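Local coordinates for protein putative O-Methyltransferase (Corynebacterium glutamicum, PDB 3DR5) that probably transfers a methyl group from S-adenosyl-L-methionine to a hydroxyl of a substrate that has not been identified, at residues Asp80-Thr85 / Pro108-Phe113; Thr58-Ile63 / Tyr130-Gly135; Val70-Leu75 / Ala99-Ala104; Phe32-Pro37 / Thr64-Leu69; Thr85-Glu90 / Ser116-Val121. All blocks are in the same frame, centred on the assembly; numbering follows the deposited sequence.

Contact 1: residues Asp80-Thr85 / Pro108-Phe113; sequences DNTTLT and PSRVRF
R110 folds back toward the turn before strand 83-87 and grips the carbonyl of T82. Bends at chi2 (-62°) and chi3 (-47°) swing CD and NE toward this turn. NE donates to T82 O at 2.8 Å, close to the guanidinium plane, and NH2 adds a weak bond to the same oxygen at 3.3 Å. D80 O sits over one face of the guanidinium without bonding to it. D80 OD1 lies 3.8 Å from R110 NH1 but well out of the guanidinium plane, a long salt bridge of charges only; the D80 carboxylate bonds more firmly to H216 and H217 of the second subunit, in its C-terminal His tag. Beyond this turn the strands run parallel, joined by L84 N to R110 O and R112 N to L84 O. On one face R112 runs alongside T85 in the same direction: T85 OG1 touches R112 CD at 3.3 Å and accepts a weak bond from NH1, which also reaches Y130 OH weakly. On the other face L84 CB meets V111 CG2 at 4.3 Å. Helix 91-103 links the two strands and packs on V111 through F101, helix 67-77 packs on L84 and V111 through L75, and strand 111-114 is an edge strand of the sheet within this chain.

Contact 2: residues Thr58-Ile63 / Tyr130-Gly135; sequences TGAIAI and YQLVFG
Strands 59-63 and 132-135 run parallel with axes 4.6 Å apart and only 7° off alignment, pairing A60, I61, A62 and I63 with L132, V133, F134 and G135. I61 N donates to L132 O, F134 N to I61 O and I63 N to F134 O, the last at 2.7 Å and almost straight. The pairing starts with Q131 N to G59 O at 3.1 Å, where the chain of the second strand turns a corner; G59 itself holds backbone angles that suit glycine. The main side-chain contact is I61 against Y130. With chi2 of I61 at 175°, CD1 stands anti to CA and rests over the centre of the tyrosine ring, 3.7 Å from the centroid and nearly on its normal, a CH-pi contact. I61 CG1 covers the same ring at CD1 (3.6 Å), while T58 CB comes obliquely to CE1. Further along this face, I63 CD1 reaches V133 CG1 at 3.9 Å. The other face carries smaller contacts, A60 CB to L132 CB at 4.0 Å, on the side facing helix 67-77, whose I74 packs on both residues. These are the adjoining first and fourth strands of a Rossmann-like methyltransferase sheet, where the chain order switches direction. The chemistry is of two kinds: buried amides and carbonyls are met by their counterparts on the next strand, and the side chains add mainly dispersion and a CH-pi contact.

Contact 3: residues Val70-Leu75 / Ala99-Ala104; sequences VGLYIL and ALFREA
L72 and F101 each place CG anti to their own carbonyl carbon, beside the backbone N (chi1 -75° and -63°), and the remaining atoms of both side chains lie between two helices. These helices, 67-77 and 91-103, flank the same face of the Rossmann-like sheet and are the successive crossover helices leading into strands 83-87 and 111-114. The axes of segments 70-75 and 99-103 cross at -42° and come no nearer than 10.4 Å, a separation that the phenylalanine ring bridges. F101 brings CZ and CE1 up to the first helix at G71, which has no side chain: CZ stands 4.1 Å from G71 CA, and CE1 is 4.0 Å from G71 C. The backbone N of L72 lies at the ring edge, near its plane. L75, one turn on from G71, brings CD1 to F101 CE1 at 3.9 Å, its side chain crossing that of the phenylalanine at about a right angle. No hydrogen bond passes between the segments; the polar backbone atoms here are engaged within each helix, as in L75 N to G71 O and A104 N to L100 O, and the contact is wholly apolar packing. Toward the sheet, F101 continues onto L84 and C86, whereas Y106 from the following loop covers L72 and L75. The second helix ends at E103, and A104 is the first residue to leave it. There L72 CD2 meets two carbons at once, A104 CB at 3.7 Å and F101 CD1 at 4.1 Å.

Contact 4: residues Phe32-Pro37 / Thr64-Leu69; sequences FGLPAP and TPAAGL
T64 OG1 links the two segments through a water and is gripped twice. It accepts from A66 N at 3.2 Å, closing an ST turn, and pairs with water 1 at 2.7 Å; that water donates to P35 O at 2.9 Å. The anti chi1 of T64 (169°) turns OG1 away from its own backbone N. The rest is apolar. L34 meets P65 with both methyls, CD2 against P65 CB at 4.0 Å and CD1 near P65 O at 3.8 Å. L34 CB also rests on A66 CB. Further along, L69, with CG anti to its backbone N, reaches CD2 to A36 CB at 3.4 Å, a tight carbon contact, and the same methyl lies near P37 O. Segment 32-37 follows the end of helix 20-31. Segment 64-69 follows the first strand, where class I methyltransferases commonly place their cofactor-binding loop, though no cofactor is bound here to confirm it. A66 is the N-cap of helix 67-77. Helix 91-103 closes on L34 and P65 through H93, helix 20-31 packs on L69 through V22 and A25, and F134 of strand 130-135 touches P37 and T64.

Contact 5: residues Thr85-Glu90 / Ser116-Val121; sequences TCIDPE and SRPLDV
I87 CG2 is the hub of the contact, touching S116 O at 3.7 Å, P118 CA at 3.9 Å and V121 CG1 at 3.7 Å. This methyl is anti to the I87 backbone N, which aims it at the start of helix 118-121; V121 turns CG1 to meet it with chi1 at 76°, and the two side chains cross obliquely. Beside them P89 lies against the backbone of S116: its CD is 3.2 Å from S116 O, an oxygen to which the proline N has no hydrogen to offer. P89 CB also leans on R117 CG at 4.1 Å. Only a weak bond joins the backbones, S116 N to D88 O, 3.2 Å and bent. In the next shell, D88 holds the proline turn: its OD2 accepts from E90 N at 3.0 Å from above the carboxylate plane, an Asx turn, and also bonds H93 ND1. An acidic residue at the end of this second strand commonly holds the cofactor ribose in class I methyltransferases; that role for D88 is an inference. In segment 116-121, R117 O accepts from both D120 N and V121 N, fixing the first turn of the short helix. I87 packs on I61 and I63 of the neighbouring strand 59-63, V121 packs on L114 of strand 111-114, and L119 meets helix 142-152.

Contacts 1 and 2 belong to one sheet, 11 Å apart between centres, with strand 83-87 pairing to strand 59-63 through T85 N to A60 O and T85 O to A62 N, both 2.8 Å. Contact 5 continues the same strand from the shared T85 and packs P118 on I63 of contact 2. Contact 3 lies on one face of the sheet: its F101 reaches L84 of contact 1 and C86 of contact 5. Contact 4 shares helix 67-77 with contact 3 and meets contact 5 where P65 CA stands 3.6 Å from D88 OD1. The C-terminal strand ends of contacts 2 and 5 and loop T64-A66 of contact 4 probably border the cofactor pocket, as in related methyltransferases.

Contact 1: residues Asp80-Thr85 / Pro108-Phe113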
# COMPACT_ATOMS: atom_id res chain seq x y z
N ASP A 80 9.20 -15.66 7.25
CA ASP A 80 9.36 -17.11 7.09
C ASP A 80 8.55 -18.02 8.00
O ASP A 80 8.19 -19.13 7.61
CB ASP A 80 10.84 -17.50 7.17
CG ASP A 80 11.67 -16.88 6.07
OD1 ASP A 80 11.06 -16.41 5.08
OD2 ASP A 80 12.92 -16.87 6.18
N ASN A 81 8.26 -17.54 9.21
CA ASN A 81 7.51 -18.33 10.17
C ASN A 81 6.00 -18.15 10.08
O ASN A 81 5.29 -18.16 11.10
CB ASN A 81 8.00 -18.03 11.59
CG ASN A 81 7.76 -16.60 12.00
OD1 ASN A 81 7.73 -15.70 11.17
ND2 ASN A 81 7.61 -16.38 13.31
N THR A 82 5.50 -17.99 8.86
CA THR A 82 4.07 -17.85 8.61
C THR A 82 3.77 -18.70 7.37
O THR A 82 4.69 -19.16 6.69
CB THR A 82 3.67 -16.39 8.29
OG1 THR A 82 4.29 -15.98 7.07
CG2 THR A 82 4.08 -15.45 9.42
N THR A 83 2.49 -18.91 7.09
CA THR A 83 2.12 -19.70 5.92
C THR A 83 1.18 -18.91 5.00
O THR A 83 0.59 -17.89 5.40
CB THR A 83 1.37 -21.01 6.29
OG1 THR A 83 0.12 -20.69 6.92
CG2 THR A 83 2.20 -21.88 7.23
N LEU A 84 1.06 -19.37 3.76
CA LEU A 84 0.13 -18.76 2.83
C LEU A 84 -0.97 -19.81 2.67
O LEU A 84 -0.70 -20.98 2.36
CB LEU A 84 0.76 -18.49 1.45
CG LEU A 84 -0.23 -18.14 0.33
CD1 LEU A 84 -0.90 -16.79 0.58
CD2 LEU A 84 0.52 -18.12 -1.00
N THR A 85 -2.21 -19.41 2.91
CA THR A 85 -3.34 -20.31 2.78
C THR A 85 -4.10 -19.89 1.53
O THR A 85 -4.62 -18.78 1.44
CB THR A 85 -4.26 -20.22 4.01
OG1 THR A 85 -3.56 -20.70 5.17
CG2 THR A 85 -5.53 -21.04 3.81
N PRO A 108 6.98 -26.89 0.75
CA PRO A 108 5.55 -27.20 0.88
C PRO A 108 4.98 -26.77 2.23
O PRO A 108 3.77 -26.59 2.39
CB PRO A 108 5.50 -28.73 0.72
CG PRO A 108 6.74 -29.05 -0.04
CD PRO A 108 7.77 -28.11 0.53
N SER A 109 5.86 -26.63 3.21
CA SER A 109 5.49 -26.23 4.57
C SER A 109 5.06 -24.77 4.69
O SER A 109 4.44 -24.37 5.68
CB SER A 109 6.66 -26.49 5.51
OG SER A 109 7.88 -26.15 4.87
N ARG A 110 5.38 -23.97 3.67
CA ARG A 110 5.04 -22.55 3.66
C ARG A 110 3.65 -22.28 3.09
O ARG A 110 3.07 -21.22 3.33
CB ARG A 110 6.07 -21.77 2.84
CG ARG A 110 7.47 -21.70 3.41
CD ARG A 110 7.49 -20.99 4.75
NE ARG A 110 6.74 -19.73 4.80
CZ ARG A 110 7.13 -18.59 4.24
NH1 ARG A 110 8.28 -18.52 3.58
NH2 ARG A 110 6.39 -17.50 4.38
N VAL A 111 3.12 -23.23 2.34
CA VAL A 111 1.82 -23.08 1.72
C VAL A 111 0.80 -24.14 2.16
O VAL A 111 1.16 -25.25 2.53
CB VAL A 111 1.93 -23.13 0.18
CG1 VAL A 111 0.55 -23.17 -0.45
CG2 VAL A 111 2.70 -21.91 -0.33
N ARG A 112 -0.47 -23.77 2.09
CA ARG A 112 -1.56 -24.65 2.45
C ARG A 112 -2.70 -24.38 1.48
O ARG A 112 -3.15 -23.23 1.34
CB ARG A 112 -1.97 -24.32 3.90
CG ARG A 112 -3.26 -24.95 4.36
CD ARG A 112 -3.98 -23.97 5.28
NE ARG A 112 -4.38 -24.59 6.54
CZ ARG A 112 -4.94 -23.93 7.55
NH1 ARG A 112 -5.18 -22.62 7.45
NH2 ARG A 112 -5.27 -24.58 8.65
N PHE A 113 -3.19 -25.42 0.81
CA PHE A 113 -4.29 -25.22 -0.13
C PHE A 113 -5.58 -25.86 0.37
O PHE A 113 -5.62 -27.04 0.72
CB PHE A 113 -3.94 -25.78 -1.51
CG PHE A 113 -4.69 -25.11 -2.64
CD1 PHE A 113 -4.05 -24.21 -3.49
CD2 PHE A 113 -6.05 -25.34 -2.82
CE1 PHE A 113 -4.76 -23.54 -4.50
CE2 PHE A 113 -6.77 -24.69 -3.82
CZ PHE A 113 -6.12 -23.78 -4.67

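Contact 2: residues Thr58-Ile63 / Tyr130-Gly135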
# COMPACT_ATOMS: atom_id res chain seq x y z
N THR A 58 -0.76 -16.26 11.78
CA THR A 58 -0.64 -17.53 11.08
C THR A 58 -0.06 -17.23 9.70
O THR A 58 0.66 -18.05 9.11
CB THR A 58 -2.01 -18.22 10.92
OG1 THR A 58 -2.61 -18.40 12.22
CG2 THR A 58 -1.86 -19.59 10.26
N GLY A 59 -0.36 -16.03 9.19
CA GLY A 59 0.13 -15.63 7.88
C GLY A 59 -0.91 -14.94 7.01
O GLY A 59 -1.70 -14.12 7.48
N ALA A 60 -0.93 -15.30 5.74
CA ALA A 60 -1.86 -14.69 4.81
C ALA A 60 -2.82 -15.67 4.17
O ALA A 60 -2.59 -16.89 4.18
CB ALA A 60 -1.07 -13.94 3.72
N ILE A 61 -3.90 -15.13 3.62
CA ILE A 61 -4.89 -15.93 2.91
C ILE A 61 -5.08 -15.33 1.52
O ILE A 61 -5.24 -14.11 1.37
CB ILE A 61 -6.27 -15.94 3.60
CG1 ILE A 61 -6.17 -16.55 4.99
CG2 ILE A 61 -7.26 -16.77 2.76
CD1 ILE A 61 -7.47 -16.50 5.77
N ALA A 62 -5.02 -16.17 0.49
CA ALA A 62 -5.25 -15.74 -0.89
C ALA A 62 -6.49 -16.50 -1.40
O ALA A 62 -6.46 -17.72 -1.57
CB ALA A 62 -4.04 -16.04 -1.78
N ILE A 63 -7.58 -15.78 -1.62
CA ILE A 63 -8.82 -16.36 -2.11
C ILE A 63 -8.95 -15.93 -3.57
O ILE A 63 -9.43 -14.84 -3.87
CB ILE A 63 -10.01 -15.85 -1.29
CG1 ILE A 63 -9.90 -16.37 0.14
CG2 ILE A 63 -11.31 -16.30 -1.93
CD1 ILE A 63 -10.35 -15.37 1.18
N TYR A 130 -4.93 -13.89 11.20
CA TYR A 130 -4.33 -13.54 9.93
C TYR A 130 -3.99 -12.06 9.79
O TYR A 130 -4.76 -11.19 10.19
CB TYR A 130 -5.25 -14.01 8.80
CG TYR A 130 -5.44 -15.51 8.79
CD1 TYR A 130 -4.51 -16.35 8.16
CD2 TYR A 130 -6.48 -16.11 9.51
CE1 TYR A 130 -4.62 -17.74 8.22
CE2 TYR A 130 -6.60 -17.50 9.58
CZ TYR A 130 -5.66 -18.31 8.94
OH TYR A 130 -5.77 -19.68 9.00
N GLN A 131 -2.83 -11.80 9.20
CA GLN A 131 -2.33 -10.44 8.99
C GLN A 131 -2.67 -9.88 7.61
O GLN A 131 -2.59 -8.67 7.39
CB GLN A 131 -0.82 -10.42 9.16
CG GLN A 131 -0.09 -11.07 7.98
CD GLN A 131 1.36 -11.43 8.27
OE1 GLN A 131 2.28 -10.69 7.90
NE2 GLN A 131 1.57 -12.55 8.94
N LEU A 132 -3.06 -10.75 6.69
CA LEU A 132 -3.36 -10.30 5.33
C LEU A 132 -4.28 -11.27 4.60
O LEU A 132 -4.06 -12.48 4.60
CB LEU A 132 -2.05 -10.13 4.54
CG LEU A 132 -2.10 -9.81 3.03
CD1 LEU A 132 -2.63 -8.40 2.83
CD2 LEU A 132 -0.72 -9.96 2.41
N VAL A 133 -5.31 -10.72 3.97
CA VAL A 133 -6.24 -11.53 3.21
C VAL A 133 -6.49 -10.85 1.86
O VAL A 133 -6.89 -9.69 1.79
CB VAL A 133 -7.58 -11.73 3.97
CG1 VAL A 133 -8.55 -12.56 3.12
CG2 VAL A 133 -7.32 -12.41 5.31
N PHE A 134 -6.22 -11.59 0.79
CA PHE A 134 -6.44 -11.09 -0.56
C PHE A 134 -7.64 -11.86 -1.11
O PHE A 134 -7.69 -13.10 -1.05
CB PHE A 134 -5.23 -11.35 -1.47
CG PHE A 134 -5.50 -11.05 -2.92
CD1 PHE A 134 -5.38 -9.76 -3.41
CD2 PHE A 134 -5.93 -12.06 -3.78
CE1 PHE A 134 -5.68 -9.47 -4.75
CE2 PHE A 134 -6.24 -11.79 -5.11
CZ PHE A 134 -6.11 -10.49 -5.60
N GLY A 135 -8.60 -11.11 -1.64
CA GLY A 135 -9.77 -11.74 -2.21
C GLY A 135 -10.05 -11.34 -3.66
O GLY A 135 -10.04 -10.16 -4.01

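Contact 3: residues Val70-Leu75 / Ala99-Ala104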
# COMPACT_ATOMS: atom_id res chain seq x y z
N VAL A 70 -0.64 -14.58 -7.38
CA VAL A 70 -0.84 -13.76 -6.18
C VAL A 70 0.05 -14.22 -5.01
O VAL A 70 0.70 -13.39 -4.37
CB VAL A 70 -2.32 -13.81 -5.75
CG1 VAL A 70 -2.50 -13.20 -4.35
CG2 VAL A 70 -3.17 -13.06 -6.75
N GLY A 71 0.04 -15.53 -4.76
CA GLY A 71 0.81 -16.12 -3.67
C GLY A 71 2.30 -15.87 -3.72
O GLY A 71 2.95 -15.75 -2.68
N LEU A 72 2.84 -15.82 -4.93
CA LEU A 72 4.26 -15.58 -5.12
C LEU A 72 4.63 -14.17 -4.67
O LEU A 72 5.70 -13.94 -4.11
CB LEU A 72 4.66 -15.81 -6.59
CG LEU A 72 4.74 -17.29 -7.01
CD1 LEU A 72 4.98 -17.38 -8.52
CD2 LEU A 72 5.88 -17.99 -6.27
N TYR A 73 3.74 -13.21 -4.94
CA TYR A 73 3.99 -11.82 -4.54
C TYR A 73 3.94 -11.70 -3.02
O TYR A 73 4.73 -11.01 -2.41
CB TYR A 73 2.95 -10.90 -5.15
CG TYR A 73 3.18 -10.61 -6.60
CD1 TYR A 73 4.26 -9.82 -7.01
CD2 TYR A 73 2.29 -11.07 -7.57
CE1 TYR A 73 4.45 -9.50 -8.34
CE2 TYR A 73 2.47 -10.76 -8.92
CZ TYR A 73 3.55 -9.98 -9.29
OH TYR A 73 3.70 -9.63 -10.61
N ILE A 74 2.98 -12.40 -2.43
CA ILE A 74 2.80 -12.39 -0.99
C ILE A 74 3.96 -13.10 -0.28
O ILE A 74 4.50 -12.59 0.69
CB ILE A 74 1.44 -13.05 -0.61
CG1 ILE A 74 0.29 -12.14 -1.05
CG2 ILE A 74 1.37 -13.34 0.88
CD1 ILE A 74 -1.10 -12.65 -0.68
N LEU A 75 4.35 -14.27 -0.79
CA LEU A 75 5.45 -15.04 -0.20
C LEU A 75 6.77 -14.27 -0.21
O LEU A 75 7.61 -14.47 0.66
CB LEU A 75 5.59 -16.39 -0.92
CG LEU A 75 4.48 -17.39 -0.55
CD1 LEU A 75 4.49 -18.58 -1.51
CD2 LEU A 75 4.66 -17.84 0.90
N ALA A 99 2.12 -26.31 -8.10
CA ALA A 99 3.18 -26.47 -9.10
C ALA A 99 4.04 -25.20 -9.11
O ALA A 99 5.26 -25.27 -8.97
CB ALA A 99 2.56 -26.70 -10.47
N LEU A 100 3.41 -24.04 -9.29
CA LEU A 100 4.13 -22.77 -9.33
C LEU A 100 4.98 -22.54 -8.07
O LEU A 100 6.09 -22.01 -8.16
CB LEU A 100 3.16 -21.61 -9.55
CG LEU A 100 2.66 -21.47 -10.99
CD1 LEU A 100 1.47 -20.51 -11.03
CD2 LEU A 100 3.80 -20.97 -11.89
N PHE A 101 4.46 -22.93 -6.91
CA PHE A 101 5.20 -22.76 -5.67
C PHE A 101 6.38 -23.74 -5.71
O PHE A 101 7.50 -23.39 -5.36
CB PHE A 101 4.30 -23.02 -4.46
CG PHE A 101 3.16 -22.05 -4.33
CD1 PHE A 101 3.33 -20.70 -4.65
CD2 PHE A 101 1.91 -22.48 -3.90
CE1 PHE A 101 2.28 -19.79 -4.53
CE2 PHE A 101 0.85 -21.58 -3.78
CZ PHE A 101 1.03 -20.24 -4.11
N ARG A 102 6.11 -24.97 -6.14
CA ARG A 102 7.15 -26.00 -6.24
C ARG A 102 8.28 -25.50 -7.16
O ARG A 102 9.46 -25.58 -6.80
CB ARG A 102 6.58 -27.29 -6.82
CG ARG A 102 7.54 -28.48 -6.82
CD ARG A 102 7.41 -29.33 -8.08
NE ARG A 102 6.05 -29.35 -8.62
CZ ARG A 102 4.99 -29.82 -7.96
NH1 ARG A 102 5.13 -30.31 -6.74
NH2 ARG A 102 3.79 -29.77 -8.52
N GLU A 103 7.92 -24.99 -8.35
CA GLU A 103 8.90 -24.50 -9.31
C GLU A 103 9.69 -23.33 -8.74
O GLU A 103 10.92 -23.29 -8.89
CB GLU A 103 8.20 -24.15 -10.64
CG GLU A 103 8.07 -25.38 -11.53
CD GLU A 103 6.84 -25.33 -12.40
OE1 GLU A 103 6.51 -24.22 -12.90
OE2 GLU A 103 6.20 -26.38 -12.59
N ALA A 104 9.00 -22.37 -8.11
CA ALA A 104 9.71 -21.30 -7.42
C ALA A 104 10.38 -22.16 -6.31
O ALA A 104 9.97 -23.31 -6.06
CB ALA A 104 8.73 -20.33 -6.80

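Contact 4: residues Phe32-Pro37 / Thr64-Leu69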
# COMPACT_ATOMS: atom_id res chain seq x y z
N PHE A 32 -5.17 -19.93 -19.00
CA PHE A 32 -6.42 -20.48 -18.49
C PHE A 32 -7.52 -19.44 -18.31
O PHE A 32 -8.58 -19.73 -17.75
CB PHE A 32 -6.16 -21.20 -17.16
CG PHE A 32 -5.43 -22.51 -17.31
CD1 PHE A 32 -6.14 -23.71 -17.48
CD2 PHE A 32 -4.04 -22.55 -17.28
CE1 PHE A 32 -5.46 -24.92 -17.61
CE2 PHE A 32 -3.36 -23.76 -17.42
CZ PHE A 32 -4.07 -24.94 -17.58
N GLY A 33 -7.25 -18.22 -18.77
CA GLY A 33 -8.22 -17.13 -18.67
C GLY A 33 -8.57 -16.70 -17.26
O GLY A 33 -9.68 -16.23 -17.00
N LEU A 34 -7.62 -16.83 -16.34
CA LEU A 34 -7.85 -16.46 -14.94
C LEU A 34 -7.58 -14.99 -14.64
O LEU A 34 -6.70 -14.39 -15.25
CB LEU A 34 -6.96 -17.32 -14.02
CG LEU A 34 -6.97 -18.83 -14.24
CD1 LEU A 34 -5.89 -19.49 -13.39
CD2 LEU A 34 -8.33 -19.39 -13.90
N PRO A 35 -8.33 -14.40 -13.70
CA PRO A 35 -8.18 -13.00 -13.31
C PRO A 35 -6.83 -12.86 -12.60
O PRO A 35 -6.62 -13.41 -11.52
CB PRO A 35 -9.33 -12.76 -12.33
CG PRO A 35 -10.25 -13.96 -12.51
CD PRO A 35 -9.35 -15.08 -12.88
N ALA A 36 -5.92 -12.10 -13.21
CA ALA A 36 -4.58 -11.92 -12.66
C ALA A 36 -4.18 -10.46 -12.44
O ALA A 36 -4.00 -9.72 -13.41
CB ALA A 36 -3.55 -12.59 -13.56
N PRO A 37 -4.02 -10.04 -11.18
CA PRO A 37 -3.63 -8.67 -10.86
C PRO A 37 -2.34 -8.32 -11.60
O PRO A 37 -1.45 -9.17 -11.72
CB PRO A 37 -3.40 -8.71 -9.34
CG PRO A 37 -4.26 -9.82 -8.88
CD PRO A 37 -4.13 -10.87 -9.96
N THR A 64 -8.56 -16.83 -4.47
CA THR A 64 -8.58 -16.51 -5.89
C THR A 64 -8.28 -17.74 -6.75
O THR A 64 -7.59 -18.66 -6.30
CB THR A 64 -7.49 -15.45 -6.18
OG1 THR A 64 -7.31 -15.30 -7.59
CG2 THR A 64 -6.14 -15.89 -5.56
N PRO A 65 -8.78 -17.77 -7.99
CA PRO A 65 -8.56 -18.88 -8.92
C PRO A 65 -7.09 -18.96 -9.33
O PRO A 65 -6.60 -20.00 -9.72
CB PRO A 65 -9.44 -18.53 -10.12
CG PRO A 65 -10.53 -17.71 -9.54
CD PRO A 65 -9.87 -16.89 -8.46
N ALA A 66 -6.40 -17.83 -9.26
CA ALA A 66 -4.98 -17.77 -9.62
C ALA A 66 -4.14 -17.50 -8.37
O ALA A 66 -3.45 -16.49 -8.28
CB ALA A 66 -4.73 -16.67 -10.64
N ALA A 67 -4.18 -18.42 -7.41
CA ALA A 67 -3.44 -18.28 -6.16
C ALA A 67 -1.93 -18.37 -6.33
O ALA A 67 -1.18 -17.90 -5.47
CB ALA A 67 -3.91 -19.33 -5.16
N GLY A 68 -1.51 -18.96 -7.44
CA GLY A 68 -0.09 -19.12 -7.69
C GLY A 68 0.61 -17.80 -7.96
O GLY A 68 1.68 -17.53 -7.40
N LEU A 69 0.02 -16.98 -8.81
CA LEU A 69 0.61 -15.69 -9.14
C LEU A 69 0.56 -14.80 -7.90
O LEU A 69 1.59 -14.34 -7.41
CB LEU A 69 -0.16 -15.04 -10.31
CG LEU A 69 0.25 -13.60 -10.66
CD1 LEU A 69 1.67 -13.57 -11.20
CD2 LEU A 69 -0.71 -13.05 -11.69
O HOH W 1 -6.35 -13.03 -8.67

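Contact 5: residues Thr85-Glu90 / Ser116-Val121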
# COMPACT_ATOMS: atom_id res chain seq x y z
N THR A 85 -2.21 -19.41 2.91
CA THR A 85 -3.34 -20.31 2.78
C THR A 85 -4.10 -19.89 1.53
O THR A 85 -4.62 -18.78 1.44
CB THR A 85 -4.26 -20.22 4.01
OG1 THR A 85 -3.56 -20.70 5.17
CG2 THR A 85 -5.53 -21.04 3.81
N CYS A 86 -4.16 -20.80 0.55
CA CYS A 86 -4.86 -20.55 -0.70
C CYS A 86 -6.20 -21.25 -0.68
O CYS A 86 -6.31 -22.38 -0.20
CB CYS A 86 -4.04 -21.06 -1.88
SG CYS A 86 -2.36 -20.38 -1.97
N ILE A 87 -7.22 -20.59 -1.21
CA ILE A 87 -8.56 -21.16 -1.22
C ILE A 87 -9.28 -21.06 -2.56
O ILE A 87 -9.53 -19.96 -3.06
CB ILE A 87 -9.47 -20.45 -0.18
CG1 ILE A 87 -8.75 -20.31 1.16
CG2 ILE A 87 -10.78 -21.23 -0.03
CD1 ILE A 87 -9.60 -19.72 2.26
N ASP A 88 -9.59 -22.22 -3.14
CA ASP A 88 -10.35 -22.30 -4.38
C ASP A 88 -10.93 -23.71 -4.49
O ASP A 88 -10.30 -24.69 -4.10
CB ASP A 88 -9.48 -21.98 -5.61
CG ASP A 88 -10.32 -21.83 -6.88
OD1 ASP A 88 -10.98 -20.78 -7.04
OD2 ASP A 88 -10.34 -22.77 -7.71
N PRO A 89 -12.17 -23.84 -5.01
CA PRO A 89 -12.85 -25.13 -5.16
C PRO A 89 -12.43 -26.00 -6.35
O PRO A 89 -12.75 -27.19 -6.39
CB PRO A 89 -14.32 -24.74 -5.27
CG PRO A 89 -14.27 -23.42 -5.97
CD PRO A 89 -13.06 -22.71 -5.35
N GLU A 90 -11.71 -25.41 -7.30
CA GLU A 90 -11.28 -26.12 -8.49
C GLU A 90 -9.97 -26.86 -8.27
O GLU A 90 -8.99 -26.27 -7.83
CB GLU A 90 -11.19 -25.11 -9.64
CG GLU A 90 -12.33 -25.21 -10.67
CD GLU A 90 -13.69 -25.57 -10.08
OE1 GLU A 90 -14.46 -24.65 -9.72
OE2 GLU A 90 -13.98 -26.78 -9.96
N SER A 116 -11.87 -25.65 -1.47
CA SER A 116 -13.21 -25.33 -1.00
C SER A 116 -13.72 -24.02 -1.58
O SER A 116 -12.96 -23.27 -2.21
CB SER A 116 -13.21 -25.17 0.52
OG SER A 116 -11.98 -25.57 1.11
N ARG A 117 -15.00 -23.76 -1.36
CA ARG A 117 -15.58 -22.51 -1.79
C ARG A 117 -15.18 -21.62 -0.61
O ARG A 117 -15.32 -22.00 0.57
CB ARG A 117 -17.10 -22.63 -1.92
CG ARG A 117 -17.49 -23.78 -2.82
CD ARG A 117 -18.97 -24.07 -2.74
NE ARG A 117 -19.77 -22.93 -3.17
CZ ARG A 117 -21.08 -22.97 -3.38
NH1 ARG A 117 -21.75 -24.10 -3.21
NH2 ARG A 117 -21.73 -21.88 -3.76
N PRO A 118 -14.65 -20.43 -0.89
CA PRO A 118 -14.21 -19.46 0.12
C PRO A 118 -15.14 -19.29 1.32
O PRO A 118 -14.74 -19.47 2.47
CB PRO A 118 -14.09 -18.16 -0.66
CG PRO A 118 -13.77 -18.59 -2.03
CD PRO A 118 -14.57 -19.84 -2.24
N LEU A 119 -16.39 -18.92 1.02
CA LEU A 119 -17.35 -18.66 2.06
C LEU A 119 -17.80 -19.84 2.89
O LEU A 119 -18.41 -19.67 3.95
CB LEU A 119 -18.54 -17.90 1.46
CG LEU A 119 -18.18 -16.55 0.81
CD1 LEU A 119 -19.42 -15.96 0.16
CD2 LEU A 119 -17.61 -15.59 1.85
N ASP A 120 -17.48 -21.04 2.43
CA ASP A 120 -17.84 -22.24 3.16
C ASP A 120 -16.76 -22.58 4.19
O ASP A 120 -17.08 -22.92 5.32
CB ASP A 120 -18.00 -23.42 2.20
CG ASP A 120 -19.35 -23.44 1.51
OD1 ASP A 120 -19.42 -23.83 0.32
OD2 ASP A 120 -20.35 -23.09 2.16
N VAL A 121 -15.50 -22.46 3.80
CA VAL A 121 -14.38 -22.84 4.66
C VAL A 121 -13.82 -21.78 5.62
O VAL A 121 -13.11 -22.12 6.57
CB VAL A 121 -13.24 -23.40 3.81
CG1 VAL A 121 -12.52 -22.27 3.09
CG2 VAL A 121 -12.28 -24.21 4.66